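Local coordinates for conserved hypothetical secreted protein (PDB 4RNZ) that probably acts as a zinc-dependent M23-family metallopeptidase that cuts peptidoglycan and so helps set the cell shape of Helicobacter pylori, at residues Y179-A183 with R329-L333; M1-D7 with S41-T47; L190-V195 with S230-S236; P101-I105 with A115-M119. All coordinates share one frame; numbering follows the deposited sequence.

Interaction 1. Residues Y179-A183 with R329-L333; sequences YDSKA and REVFL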
loop_
_atom_site.group_PDB
_atom_site.type_symbol
_atom_site.label_atom_id
_atom_site.label_comp_id
_atom_site.label_asym_id
_atom_site.label_seq_id
_atom_site.Cartn_x
_atom_site.Cartn_y
_atom_site.Cartn_z
ATOM N N TYR A 179 13.406 2.345 -8.032
ATOM C CA TYR A 179 14.392 2.374 -9.060
ATOM C C TYR A 179 15.752 2.629 -8.498
ATOM O O TYR A 179 15.904 3.350 -7.539
ATOM C CB TYR A 179 14.045 3.425 -10.106
ATOM C CG TYR A 179 12.840 3.043 -10.896
ATOM C CD1 TYR A 179 11.595 3.412 -10.481
ATOM C CD2 TYR A 179 12.942 2.239 -11.994
ATOM C CE1 TYR A 179 10.483 3.038 -11.167
ATOM C CE2 TYR A 179 11.833 1.857 -12.686
ATOM C CZ TYR A 179 10.603 2.256 -12.259
ATOM O OH TYR A 179 9.483 1.889 -12.907
ATOM N N ASP A 180 16.731 2.017 -9.119
ATOM C CA ASP A 180 18.065 2.330 -8.784
ATOM C C ASP A 180 18.424 3.598 -9.430
ATOM O O ASP A 180 17.687 4.272 -10.077
ATOM C CB ASP A 180 19.094 1.247 -9.100
ATOM C CG ASP A 180 19.308 1.020 -10.571
ATOM O OD1 ASP A 180 19.033 1.867 -11.410
ATOM O OD2 ASP A 180 19.769 -0.067 -10.862
ATOM N N SER A 181 19.693 3.966 -9.233
ATOM C CA SER A 181 20.228 5.222 -9.775
ATOM C C SER A 181 20.507 5.247 -11.273
ATOM O O SER A 181 20.802 6.274 -11.833
ATOM C CB SER A 181 21.395 5.820 -8.965
ATOM O OG SER A 181 22.466 4.966 -8.743
ATOM N N LYS A 182 20.375 4.113 -11.915
ATOM C CA LYS A 182 20.401 4.071 -13.347
ATOM C C LYS A 182 19.004 3.978 -13.866
ATOM O O LYS A 182 18.800 3.613 -14.978
ATOM C CB LYS A 182 21.195 2.874 -13.840
ATOM C CG LYS A 182 22.675 2.908 -13.565
ATOM C CD LYS A 182 23.352 1.856 -14.420
ATOM C CE LYS A 182 24.875 1.893 -14.368
ATOM N NZ LYS A 182 25.498 1.606 -15.686
ATOM N N ALA A 183 18.035 4.308 -13.036
ATOM C CA ALA A 183 16.638 4.240 -13.398
ATOM C C ALA A 183 16.157 2.891 -13.862
ATOM O O ALA A 183 15.256 2.790 -14.616
ATOM C CB ALA A 183 16.299 5.296 -14.410
ATOM N N ARG A 329 12.521 9.275 -17.669
ATOM C CA ARG A 329 13.889 8.883 -17.334
ATOM C C ARG A 329 14.780 10.096 -17.070
ATOM O O ARG A 329 15.525 10.122 -16.073
ATOM C CB ARG A 329 14.486 8.038 -18.450
ATOM C CG ARG A 329 15.950 7.726 -18.265
ATOM C CD ARG A 329 16.462 6.815 -19.362
ATOM N NE ARG A 329 17.773 6.292 -19.002
ATOM C CZ ARG A 329 17.990 5.112 -18.425
ATOM N NH1 ARG A 329 16.987 4.268 -18.130
ATOM N NH2 ARG A 329 19.231 4.761 -18.141
ATOM N N GLU A 330 14.727 11.080 -17.975
ATOM C CA GLU A 330 15.485 12.332 -17.822
ATOM C C GLU A 330 15.196 13.012 -16.495
ATOM O O GLU A 330 16.111 13.406 -15.790
ATOM C CB GLU A 330 15.133 13.342 -18.923
ATOM C CG GLU A 330 15.678 13.049 -20.311
ATOM C CD GLU A 330 15.109 14.014 -21.352
ATOM O OE1 GLU A 330 15.328 15.238 -21.208
ATOM O OE2 GLU A 330 14.424 13.558 -22.302
ATOM N N VAL A 331 13.912 13.188 -16.184
ATOM C CA VAL A 331 13.487 13.883 -14.966
ATOM C C VAL A 331 13.932 13.112 -13.720
ATOM O O VAL A 331 14.328 13.699 -12.714
ATOM C CB VAL A 331 11.949 14.076 -14.946
ATOM C CG1 VAL A 331 11.438 14.490 -13.565
ATOM C CG2 VAL A 331 11.535 15.100 -15.998
ATOM N N PHE A 332 13.860 11.791 -13.807
ATOM C CA PHE A 332 14.216 10.932 -12.691
ATOM C C PHE A 332 15.685 11.067 -12.376
ATOM O O PHE A 332 16.048 11.296 -11.225
ATOM C CB PHE A 332 13.928 9.469 -13.016
ATOM C CG PHE A 332 14.439 8.516 -11.971
ATOM C CD1 PHE A 332 13.653 8.185 -10.874
ATOM C CD2 PHE A 332 15.716 7.980 -12.063
ATOM C CE1 PHE A 332 14.117 7.304 -9.917
ATOM C CE2 PHE A 332 16.190 7.125 -11.089
ATOM C CZ PHE A 332 15.383 6.774 -10.033
ATOM N N LEU A 333 16.514 10.906 -13.408
ATOM C CA LEU A 333 17.945 10.958 -13.245
ATOM C C LEU A 333 18.404 12.326 -12.722
ATOM O O LEU A 333 19.336 12.419 -11.931
ATOM C CB LEU A 333 18.634 10.621 -14.563
ATOM C CG LEU A 333 18.477 9.162 -15.020
ATOM C CD1 LEU A 333 18.953 8.992 -16.455
ATOM C CD2 LEU A 333 19.220 8.198 -14.102
#
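The ring of Phe-332 is the main bump of this contact, and the hollow that takes it is moulded by Tyr-179 and the type I turn running from Asp-180 to Ala-183. Its first torsion (chi1 173°) swings CG to the side of CB opposite the backbone N, which sends the ring off the helix and into the turn. At the far end of the ring, CZ lies 3.6 Å from CB of Tyr-179. Nearer the helix, CD2 lies 3.6 Å from CB of Ala-183, and both of these carbons come at the ring obliquely. Between them the carbonyl O of Asp-180 sits at the ring edge, 3.4 Å from CE2 of Phe-332, while also accepting the hydrogen bond from Ala-183 N that closes the turn. The Tyr-179 ring extends the hollow by presenting its edge to the face of Phe-332, a T-shaped pair with the planes at 69°.

A smaller bump points the other way. The methyl of Ala-183 reaches toward CD2 of Leu-333, at 4.1 Å, and lies over one face of the Arg-329 guanidinium, 3.9 Å from NH1. The same CD2 of Leu-333 comes within 3.4 Å of Ser-181 O. An Asx turn helps to shape the loop, with Lys-182 N donating to OD1 of Asp-180.

Helix 326-348 thus packs against the loop joining strands 178-179 and 185-186. Leu-324, just before the helix, touches both Tyr-179 and Phe-332, bonds to the backbone of Ala-183, and gives its carbonyl to Arg-329 NH1.

Interaction 2. Residues M1-D7 with S41-T47; sequences MERLVWD and SNVTYYT
Backbone pairing comes first: Glu-2 and Thr-47 form one antiparallel hydrogen-bonded pair, and Leu-4 and Tyr-45 form the next. Each residue donates to and accepts from its opposite number, as in the bond from Leu-4 N to Tyr-45 O, 2.9 Å long. The ladder runs on past the regular strands, where Trp-6 N meets Val-43 O at 2.8 Å with a nearly straight N-H...O angle of 170°. Trp-6 O then accepts from Asn-42 N, which stands above the carbonyl plane.

Aromatic contacts fill the face that carries Leu-4 and Tyr-45. The Tyr-45 ring is clasped from both faces: CB of Leu-4 makes a CH-pi contact on one, 4.0 Å from the centroid, and the edge of Trp-6 meets the other with CE3 over the ring centre. The Trp-6 and Tyr-45 planes stand at 75°, a T-shaped stack. Trp-6 is held further by NE1, which donates to Leu-9 O.

Aliphatic packing marks the opposite face, where Arg-3 lies alongside Tyr-46. With CG opposite its backbone N (chi1 -172°), the arginine stem brings CG within 3.6 Å of CE2 of Tyr-46.

Water bridges complete the set. One links Glu-2 OE2 to Thr-47 OG1, and another donates to Val-5 O while lying 2.5 Å from Tyr-45 OH.

The backbone bonds add strand 2-5 to strand 44-49 as an outermost strand, within this chain, of a five-stranded antiparallel sheet in the Csd3 N-terminal region. The two strands are joined by a long helical connection rather than a tight hairpin.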
loop_
_atom_site.group_PDB
_atom_site.type_symbol
_atom_site.label_atom_id
_atom_site.label_comp_id
_atom_site.label_asym_id
_atom_site.label_seq_id
_atom_site.Cartn_x
_atom_site.Cartn_y
_atom_site.Cartn_z
ATOM N N MET A 1 -15.241 15.467 15.694
ATOM C CA MET A 1 -15.652 14.056 15.502
ATOM C C MET A 1 -14.834 13.174 16.427
ATOM O O MET A 1 -13.765 13.563 16.857
ATOM C CB MET A 1 -15.416 13.641 14.051
ATOM C CG MET A 1 -16.177 14.487 13.046
ATOM S SD MET A 1 -16.097 13.889 11.339
ATOM C CE MET A 1 -17.218 12.511 11.404
ATOM N N GLU A 2 -15.346 11.988 16.728
ATOM C CA GLU A 2 -14.611 11.000 17.497
ATOM C C GLU A 2 -13.705 10.219 16.547
ATOM O O GLU A 2 -14.147 9.783 15.458
ATOM C CB GLU A 2 -15.576 10.043 18.191
ATOM C CG GLU A 2 -15.071 9.497 19.519
ATOM C CD GLU A 2 -16.008 8.467 20.124
ATOM O OE1 GLU A 2 -15.575 7.748 21.047
ATOM O OE2 GLU A 2 -17.171 8.368 19.668
ATOM N N ARG A 3 -12.445 10.069 16.958
ATOM C CA ARG A 3 -11.438 9.313 16.210
ATOM C C ARG A 3 -11.331 7.921 16.800
ATOM O O ARG A 3 -11.006 7.767 17.972
ATOM C CB ARG A 3 -10.071 10.006 16.293
ATOM C CG ARG A 3 -9.023 9.380 15.394
ATOM C CD ARG A 3 -7.660 10.059 15.476
ATOM N NE ARG A 3 -7.142 10.041 16.845
ATOM C CZ ARG A 3 -6.602 11.087 17.467
ATOM N NH1 ARG A 3 -6.437 12.248 16.830
ATOM N NH2 ARG A 3 -6.182 10.962 18.726
ATOM N N LEU A 4 -11.576 6.918 15.968
ATOM C CA LEU A 4 -11.708 5.554 16.397
ATOM C C LEU A 4 -10.930 4.627 15.485
ATOM O O LEU A 4 -10.499 5.022 14.399
ATOM C CB LEU A 4 -13.181 5.158 16.375
ATOM C CG LEU A 4 -14.117 6.014 17.224
ATOM C CD1 LEU A 4 -15.565 5.629 16.947
ATOM C CD2 LEU A 4 -13.796 5.852 18.697
ATOM N N VAL A 5 -10.784 3.383 15.923
ATOM C CA VAL A 5 -10.049 2.386 15.187
ATOM C C VAL A 5 -10.966 1.300 14.736
ATOM O O VAL A 5 -11.695 0.741 15.531
ATOM C CB VAL A 5 -8.988 1.724 16.075
ATOM C CG1 VAL A 5 -8.106 0.816 15.231
ATOM C CG2 VAL A 5 -8.168 2.789 16.777
ATOM N N TRP A 6 -10.935 0.987 13.452
ATOM C CA TRP A 6 -11.838 -0.024 12.929
ATOM C C TRP A 6 -11.324 -1.373 13.397
ATOM O O TRP A 6 -10.124 -1.585 13.556
ATOM C CB TRP A 6 -11.900 0.063 11.413
ATOM C CG TRP A 6 -13.028 -0.624 10.753
ATOM C CD1 TRP A 6 -13.056 -1.909 10.314
ATOM C CD2 TRP A 6 -14.268 -0.038 10.354
ATOM N NE1 TRP A 6 -14.246 -2.175 9.696
ATOM C CE2 TRP A 6 -15.010 -1.041 9.698
ATOM C CE3 TRP A 6 -14.833 1.237 10.497
ATOM C CZ2 TRP A 6 -16.287 -0.810 9.180
ATOM C CZ3 TRP A 6 -16.110 1.466 9.971
ATOM C CH2 TRP A 6 -16.817 0.450 9.330
ATOM N N ASP A 7 -12.236 -2.284 13.646
ATOM C CA ASP A 7 -11.830 -3.575 14.138
ATOM C C ASP A 7 -12.152 -4.687 13.166
ATOM O O ASP A 7 -11.307 -5.030 12.340
ATOM C CB ASP A 7 -12.467 -3.854 15.511
ATOM C CG ASP A 7 -11.907 -5.108 16.172
ATOM O OD1 ASP A 7 -10.885 -5.644 15.688
ATOM O OD2 ASP A 7 -12.498 -5.564 17.170
ATOM N N SER A 41 -9.054 -3.533 8.685
ATOM C CA SER A 41 -9.066 -3.499 10.127
ATOM C C SER A 41 -7.923 -2.591 10.586
ATOM O O SER A 41 -6.931 -2.391 9.888
ATOM C CB SER A 41 -8.970 -4.904 10.735
ATOM O OG SER A 41 -7.673 -5.421 10.598
ATOM N N ASN A 42 -8.086 -1.989 11.747
ATOM C CA ASN A 42 -7.104 -1.027 12.228
ATOM C C ASN A 42 -6.988 0.321 11.539
ATOM O O ASN A 42 -6.208 1.145 11.994
ATOM C CB ASN A 42 -5.708 -1.652 12.300
ATOM C CG ASN A 42 -5.470 -2.312 13.616
ATOM O OD1 ASN A 42 -5.998 -3.394 13.880
ATOM N ND2 ASN A 42 -4.705 -1.649 14.478
ATOM N N VAL A 43 -7.742 0.588 10.477
ATOM C CA VAL A 43 -7.777 1.962 9.975
ATOM C C VAL A 43 -8.454 2.876 10.988
ATOM O O VAL A 43 -9.375 2.463 11.690
ATOM C CB VAL A 43 -8.506 2.113 8.634
ATOM C CG1 VAL A 43 -7.822 1.252 7.586
ATOM C CG2 VAL A 43 -10.005 1.828 8.758
ATOM N N THR A 44 -7.992 4.114 11.045
ATOM C CA THR A 44 -8.597 5.102 11.908
ATOM C C THR A 44 -9.765 5.738 11.140
ATOM O O THR A 44 -9.615 6.126 9.993
ATOM C CB THR A 44 -7.578 6.172 12.303
ATOM O OG1 THR A 44 -6.676 5.597 13.231
ATOM C CG2 THR A 44 -8.255 7.415 12.961
ATOM N N TYR A 45 -10.924 5.820 11.774
ATOM C CA TYR A 45 -12.082 6.412 11.136
ATOM C C TYR A 45 -12.689 7.425 12.089
ATOM O O TYR A 45 -12.284 7.514 13.259
ATOM C CB TYR A 45 -13.112 5.353 10.704
ATOM C CG TYR A 45 -13.814 4.611 11.828
ATOM C CD1 TYR A 45 -13.129 3.676 12.625
ATOM C CD2 TYR A 45 -15.178 4.807 12.070
ATOM C CE1 TYR A 45 -13.779 2.992 13.653
ATOM C CE2 TYR A 45 -15.833 4.128 13.099
ATOM C CZ TYR A 45 -15.132 3.230 13.882
ATOM O OH TYR A 45 -15.781 2.556 14.879
ATOM N N TYR A 46 -13.676 8.153 11.589
ATOM C CA TYR A 46 -14.240 9.280 12.320
ATOM C C TYR A 46 -15.753 9.217 12.300
ATOM O O TYR A 46 -16.365 8.930 11.265
ATOM C CB TYR A 46 -13.763 10.606 11.733
ATOM C CG TYR A 46 -12.249 10.725 11.670
ATOM C CD1 TYR A 46 -11.544 10.205 10.588
ATOM C CD2 TYR A 46 -11.516 11.320 12.710
ATOM C CE1 TYR A 46 -10.158 10.281 10.535
ATOM C CE2 TYR A 46 -10.131 11.416 12.652
ATOM C CZ TYR A 46 -9.460 10.889 11.556
ATOM O OH TYR A 46 -8.089 10.948 11.454
ATOM N N THR A 47 -16.349 9.501 13.453
ATOM C CA THR A 47 -17.793 9.539 13.584
ATOM C C THR A 47 -18.273 10.793 14.331
ATOM O O THR A 47 -17.545 11.409 15.135
ATOM C CB THR A 47 -18.343 8.298 14.314
ATOM O OG1 THR A 47 -17.879 8.271 15.671
ATOM C CG2 THR A 47 -17.957 7.017 13.605
HETATM O O HOH W 1 -19.169 9.600 17.621
HETATM O O HOH W 2 -14.375 0.970 16.203
#

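Interaction 3. Residues L190-V195 with S230-S236; sequences LLETPV and SLIHSAS
Pro-194 and His-233, together with Glu-192 and Ala-235, tie an extended loop segment to the outer side of strand 231-233, a short edge strand in the M23 peptidase region. The two segments run nearly antiparallel, yet residues 190-195 form no regular strand and the pairing has just two direct backbone hydrogen bonds. One of them, from Glu-192 N to Ala-235 O, is 3.2 Å long and uses a lone pair in the carbonyl plane.

Side-chain torsions then decide what fills the seam. Leu-191 places CG beside its own N (chi1 -62°) and keeps its outer torsion extended, which brings CD2 to 3.8 Å from CB of Ser-236; the same side chain also rests on Tyr-316 and Leu-262. Val-195 splits its branches: CG2, on the side away from the backbone N (chi1 71°, measured to CG1), packs 3.6 Å from Leu-231 O and also nears CB of Ser-230. Ala-235 turns its methyl toward residues 190-195, where CB sits tightly at 3.1 Å from Glu-192 O. Glu-192 stretches its chain so that OE1 takes a water, which donates as well to Ser-234 O and bridges the segments. His-233 has its ring fixed by ND1, hydrogen-bonded to Gly-283 O.

The seam lies at some distance from the bound zinc ion: the Val-195 side chain is about 12 Å from it and about 9 Å from the side chain of the zinc ligand Asp-223. At the other backbone bond, His-233 N points almost straight at Pro-194 O, 2.8 Å away with an N-H...O angle of 176°.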
loop_
_atom_site.group_PDB
_atom_site.type_symbol
_atom_site.label_atom_id
_atom_site.label_comp_id
_atom_site.label_asym_id
_atom_site.label_seq_id
_atom_site.Cartn_x
_atom_site.Cartn_y
_atom_site.Cartn_z
ATOM N N LEU A 190 7.781 -10.226 -10.128
ATOM C CA LEU A 190 7.353 -10.630 -11.477
ATOM C C LEU A 190 6.071 -11.402 -11.226
ATOM O O LEU A 190 6.110 -12.556 -10.823
ATOM C CB LEU A 190 8.409 -11.509 -12.166
ATOM C CG LEU A 190 9.847 -10.944 -12.187
ATOM C CD1 LEU A 190 10.918 -12.018 -12.407
ATOM C CD2 LEU A 190 10.007 -9.827 -13.209
ATOM N N LEU A 191 4.950 -10.732 -11.395
ATOM C CA LEU A 191 3.656 -11.355 -11.226
ATOM C C LEU A 191 3.187 -11.969 -12.538
ATOM O O LEU A 191 3.554 -11.512 -13.607
ATOM C CB LEU A 191 2.637 -10.318 -10.770
ATOM C CG LEU A 191 2.885 -9.649 -9.428
ATOM C CD1 LEU A 191 1.691 -8.765 -9.118
ATOM C CD2 LEU A 191 3.100 -10.700 -8.355
ATOM N N GLU A 192 2.360 -12.994 -12.437
ATOM C CA GLU A 192 1.783 -13.659 -13.615
ATOM C C GLU A 192 0.294 -13.436 -13.599
ATOM O O GLU A 192 -0.326 -13.450 -12.544
ATOM C CB GLU A 192 2.025 -15.161 -13.555
ATOM C CG GLU A 192 3.435 -15.549 -13.909
ATOM C CD GLU A 192 3.685 -17.042 -13.841
ATOM O OE1 GLU A 192 2.791 -17.831 -13.420
ATOM O OE2 GLU A 192 4.811 -17.440 -14.214
ATOM N N THR A 193 -0.280 -13.247 -14.773
ATOM C CA THR A 193 -1.703 -13.131 -14.919
ATOM C C THR A 193 -2.359 -14.386 -14.341
ATOM O O THR A 193 -1.987 -15.475 -14.717
ATOM C CB THR A 193 -2.041 -13.004 -16.398
ATOM O OG1 THR A 193 -1.429 -11.820 -16.907
ATOM C CG2 THR A 193 -3.509 -12.930 -16.597
ATOM N N PRO A 194 -3.324 -14.222 -13.406
ATOM C CA PRO A 194 -3.812 -15.336 -12.586
ATOM C C PRO A 194 -4.981 -16.122 -13.155
ATOM O O PRO A 194 -5.452 -17.035 -12.495
ATOM C CB PRO A 194 -4.268 -14.639 -11.292
ATOM C CG PRO A 194 -4.693 -13.289 -11.726
ATOM C CD PRO A 194 -3.807 -12.924 -12.902
ATOM N N VAL A 195 -5.452 -15.767 -14.349
ATOM C CA VAL A 195 -6.645 -16.404 -14.928
ATOM C C VAL A 195 -6.605 -16.270 -16.447
ATOM O O VAL A 195 -5.909 -15.386 -16.984
ATOM C CB VAL A 195 -7.937 -15.756 -14.375
ATOM C CG1 VAL A 195 -8.139 -14.349 -14.930
ATOM C CG2 VAL A 195 -9.158 -16.611 -14.655
ATOM N N SER A 230 -13.619 -20.972 -14.305
ATOM C CA SER A 230 -12.239 -20.853 -14.782
ATOM C C SER A 230 -11.227 -20.968 -13.611
ATOM O O SER A 230 -11.441 -20.429 -12.520
ATOM C CB SER A 230 -12.049 -19.513 -15.513
ATOM O OG SER A 230 -12.815 -19.418 -16.694
ATOM N N LEU A 231 -10.144 -21.696 -13.830
ATOM C CA LEU A 231 -9.125 -21.840 -12.822
ATOM C C LEU A 231 -8.415 -20.516 -12.517
ATOM O O LEU A 231 -8.060 -19.768 -13.421
ATOM C CB LEU A 231 -8.101 -22.876 -13.232
ATOM C CG LEU A 231 -8.658 -24.286 -13.450
ATOM C CD1 LEU A 231 -7.506 -25.255 -13.628
ATOM C CD2 LEU A 231 -9.552 -24.715 -12.304
ATOM N N ILE A 232 -8.207 -20.264 -11.221
ATOM C CA ILE A 232 -7.473 -19.100 -10.741
ATOM C C ILE A 232 -6.203 -19.614 -10.096
ATOM O O ILE A 232 -6.235 -20.517 -9.241
ATOM C CB ILE A 232 -8.285 -18.289 -9.708
ATOM C CG1 ILE A 232 -9.616 -17.824 -10.335
ATOM C CG2 ILE A 232 -7.481 -17.078 -9.221
ATOM C CD1 ILE A 232 -10.629 -17.324 -9.326
ATOM N N HIS A 233 -5.086 -19.058 -10.551
ATOM C CA HIS A 233 -3.766 -19.431 -10.117
ATOM C C HIS A 233 -3.116 -18.246 -9.421
ATOM O O HIS A 233 -3.253 -17.104 -9.871
ATOM C CB HIS A 233 -2.904 -19.809 -11.317
ATOM C CG HIS A 233 -3.390 -21.011 -12.065
ATOM N ND1 HIS A 233 -2.718 -22.212 -12.048
ATOM C CD2 HIS A 233 -4.472 -21.194 -12.858
ATOM C CE1 HIS A 233 -3.381 -23.095 -12.780
ATOM N NE2 HIS A 233 -4.441 -22.498 -13.294
ATOM N N SER A 234 -2.375 -18.507 -8.357
ATOM C CA SER A 234 -1.669 -17.437 -7.637
ATOM C C SER A 234 -0.660 -16.737 -8.534
ATOM O O SER A 234 0.170 -17.380 -9.169
ATOM C CB SER A 234 -0.920 -17.996 -6.414
ATOM O OG SER A 234 -0.249 -16.952 -5.723
ATOM N N ALA A 235 -0.703 -15.412 -8.553
ATOM C CA ALA A 235 0.219 -14.633 -9.367
ATOM C C ALA A 235 1.617 -14.621 -8.795
ATOM O O ALA A 235 2.541 -14.148 -9.470
ATOM C CB ALA A 235 -0.270 -13.213 -9.489
ATOM N N SER A 236 1.764 -15.103 -7.549
ATOM C CA SER A 236 3.032 -15.078 -6.845
ATOM C C SER A 236 3.116 -16.172 -5.779
ATOM O O SER A 236 2.124 -16.824 -5.441
ATOM C CB SER A 236 3.214 -13.742 -6.122
ATOM O OG SER A 236 2.304 -13.649 -5.028
HETATM O O HOH W 3 0.511 -17.918 -12.010
#

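Interaction 4. Residues P101-I105 with A115-M119; sequences PYQDI and ANQLM
Tyr-102 lies across the gap between two antiparallel helices, its ring covered on one face by the methyl of Ala-115 and met at the edge by Asn-116 and Met-119. Its chi1 of -159° carries CG away from the backbone N and leads the ring over to the second helix. There CB of Ala-115 makes a CH-pi contact, 3.8 Å from the ring centroid and somewhat toward the rim. In the ring plane, CG of Met-119 touches CD2 of Tyr-102 at 3.6 Å, and the sulfur SD follows at the same edge, a Met-aromatic contact 5.4 Å from the centroid.

The hydroxyl completes the hold, with Tyr-102 OH donating to Asn-116 OD1 over 2.7 Å. The donor stands above the amide plane, and ring and amide are inclined at 36°; this bond, with the contacts at edge and face, probably helps fix the ring's orientation.

Ile-105 works deeper in the seam. Its CG2 lies 3.8 Å from CB of Ala-115, while CD1 reaches CD2 of Leu-118 at 3.6 Å. Met-119, bent along its chain, turns CE back to meet Ile-105 tip to tip and also to touch CB of Pro-101.

Helices 101-109 and 112-121 form a helical hairpin, its short segments 9.8 Å apart at their axes. Phe-128 of helix 126-129 covers Pro-101, Leu-118 and Met-119, and Ile-137 of strand 136-146 backs Pro-101 and Leu-118, seating the hairpin on the sheet of the second domain.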
loop_
_atom_site.group_PDB
_atom_site.type_symbol
_atom_site.label_atom_id
_atom_site.label_comp_id
_atom_site.label_asym_id
_atom_site.label_seq_id
_atom_site.Cartn_x
_atom_site.Cartn_y
_atom_site.Cartn_z
ATOM N N PRO A 101 20.057 -3.104 11.476
ATOM C CA PRO A 101 19.287 -2.071 10.773
ATOM C C PRO A 101 17.906 -1.895 11.379
ATOM O O PRO A 101 17.483 -0.765 11.607
ATOM C CB PRO A 101 19.169 -2.633 9.353
ATOM C CG PRO A 101 20.456 -3.372 9.187
ATOM C CD PRO A 101 20.716 -4.016 10.527
ATOM N N TYR A 102 17.229 -3.001 11.674
ATOM C CA TYR A 102 15.847 -2.923 12.159
ATOM C C TYR A 102 15.743 -2.239 13.518
ATOM O O TYR A 102 14.913 -1.362 13.737
ATOM C CB TYR A 102 15.195 -4.308 12.216
ATOM C CG TYR A 102 13.693 -4.241 12.221
ATOM C CD1 TYR A 102 13.000 -4.013 13.388
ATOM C CD2 TYR A 102 12.965 -4.377 11.041
ATOM C CE1 TYR A 102 11.623 -3.931 13.406
ATOM C CE2 TYR A 102 11.589 -4.294 11.046
ATOM C CZ TYR A 102 10.919 -4.070 12.235
ATOM O OH TYR A 102 9.551 -3.988 12.282
ATOM N N GLN A 103 16.574 -2.656 14.448
ATOM C CA GLN A 103 16.517 -2.101 15.795
ATOM C C GLN A 103 16.878 -0.606 15.804
ATOM O O GLN A 103 16.228 0.208 16.465
ATOM C CB GLN A 103 17.444 -2.894 16.720
ATOM C CG GLN A 103 17.550 -2.283 18.097
ATOM C CD GLN A 103 18.294 -3.137 19.102
ATOM O OE1 GLN A 103 18.807 -4.216 18.803
ATOM N NE2 GLN A 103 18.347 -2.646 20.320
ATOM N N ASP A 104 17.916 -0.256 15.066
ATOM C CA ASP A 104 18.341 1.124 14.969
ATOM C C ASP A 104 17.277 2.044 14.361
ATOM O O ASP A 104 17.047 3.145 14.871
ATOM C CB ASP A 104 19.650 1.219 14.210
ATOM C CG ASP A 104 20.829 0.670 15.013
ATOM O OD1 ASP A 104 20.709 0.475 16.245
ATOM O OD2 ASP A 104 21.874 0.397 14.399
ATOM N N ILE A 105 16.614 1.603 13.295
ATOM C CA ILE A 105 15.533 2.410 12.715
ATOM C C ILE A 105 14.440 2.631 13.744
ATOM O O ILE A 105 13.908 3.742 13.878
ATOM C CB ILE A 105 14.950 1.757 11.450
ATOM C CG1 ILE A 105 15.984 1.842 10.329
ATOM C CG2 ILE A 105 13.667 2.456 11.000
ATOM C CD1 ILE A 105 15.801 0.813 9.249
ATOM N N ALA A 115 10.551 0.673 9.093
ATOM C CA ALA A 115 11.604 -0.331 9.225
ATOM C C ALA A 115 11.296 -1.514 8.318
ATOM O O ALA A 115 12.162 -1.970 7.572
ATOM C CB ALA A 115 11.723 -0.765 10.673
ATOM N N ASN A 116 10.052 -1.984 8.329
ATOM C CA ASN A 116 9.634 -3.098 7.450
ATOM C C ASN A 116 9.743 -2.767 5.969
ATOM O O ASN A 116 10.116 -3.628 5.162
ATOM C CB ASN A 116 8.169 -3.496 7.688
ATOM C CG ASN A 116 7.928 -4.123 9.029
ATOM O OD1 ASN A 116 8.842 -4.606 9.706
ATOM N ND2 ASN A 116 6.659 -4.162 9.410
ATOM N N GLN A 117 9.377 -1.533 5.604
ATOM C CA GLN A 117 9.527 -1.070 4.228
ATOM C C GLN A 117 10.984 -1.100 3.782
ATOM O O GLN A 117 11.279 -1.529 2.671
ATOM C CB GLN A 117 9.013 0.346 4.044
ATOM C CG GLN A 117 7.523 0.436 4.088
ATOM C CD GLN A 117 6.973 1.809 3.747
ATOM O OE1 GLN A 117 7.659 2.682 3.244
ATOM N NE2 GLN A 117 5.707 1.975 3.992
ATOM N N LEU A 118 11.896 -0.680 4.648
ATOM C CA LEU A 118 13.329 -0.748 4.292
ATOM C C LEU A 118 13.842 -2.178 4.121
ATOM O O LEU A 118 14.559 -2.451 3.172
ATOM C CB LEU A 118 14.204 -0.002 5.300
ATOM C CG LEU A 118 15.616 0.184 4.718
ATOM C CD1 LEU A 118 15.696 1.391 3.803
ATOM C CD2 LEU A 118 16.632 0.281 5.813
ATOM N N MET A 119 13.496 -3.067 5.047
ATOM C CA MET A 119 13.913 -4.457 4.970
ATOM C C MET A 119 13.416 -5.030 3.643
ATOM O O MET A 119 14.166 -5.664 2.908
ATOM C CB MET A 119 13.335 -5.288 6.114
ATOM C CG MET A 119 13.695 -4.876 7.539
ATOM S SD MET A 119 15.449 -4.607 7.902
ATOM C CE MET A 119 15.604 -2.889 7.474
#

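In the fold
The four contacts are separate, and no two of them touch. Along the chain interaction 2 closes first, then interaction 4, while interaction 3 is nested inside the long loop closed by interaction 1. Interactions 1 and 2 lie on opposite sides of the chain's centre, about 39 Å apart between centres. Interactions 1 and 4 (centres about 24 Å apart) are both built on the Csd3 second domain: the helical hairpin packs against its sheet, and helix 326-348, much later in the chain, packs on the loop between strands 178-179 and 185-186. Interaction 2 belongs to the N-terminal sheet. Interaction 3 ties a loop of the Csd3 second domain to a strand of the M23 peptidase region, linking these two parts.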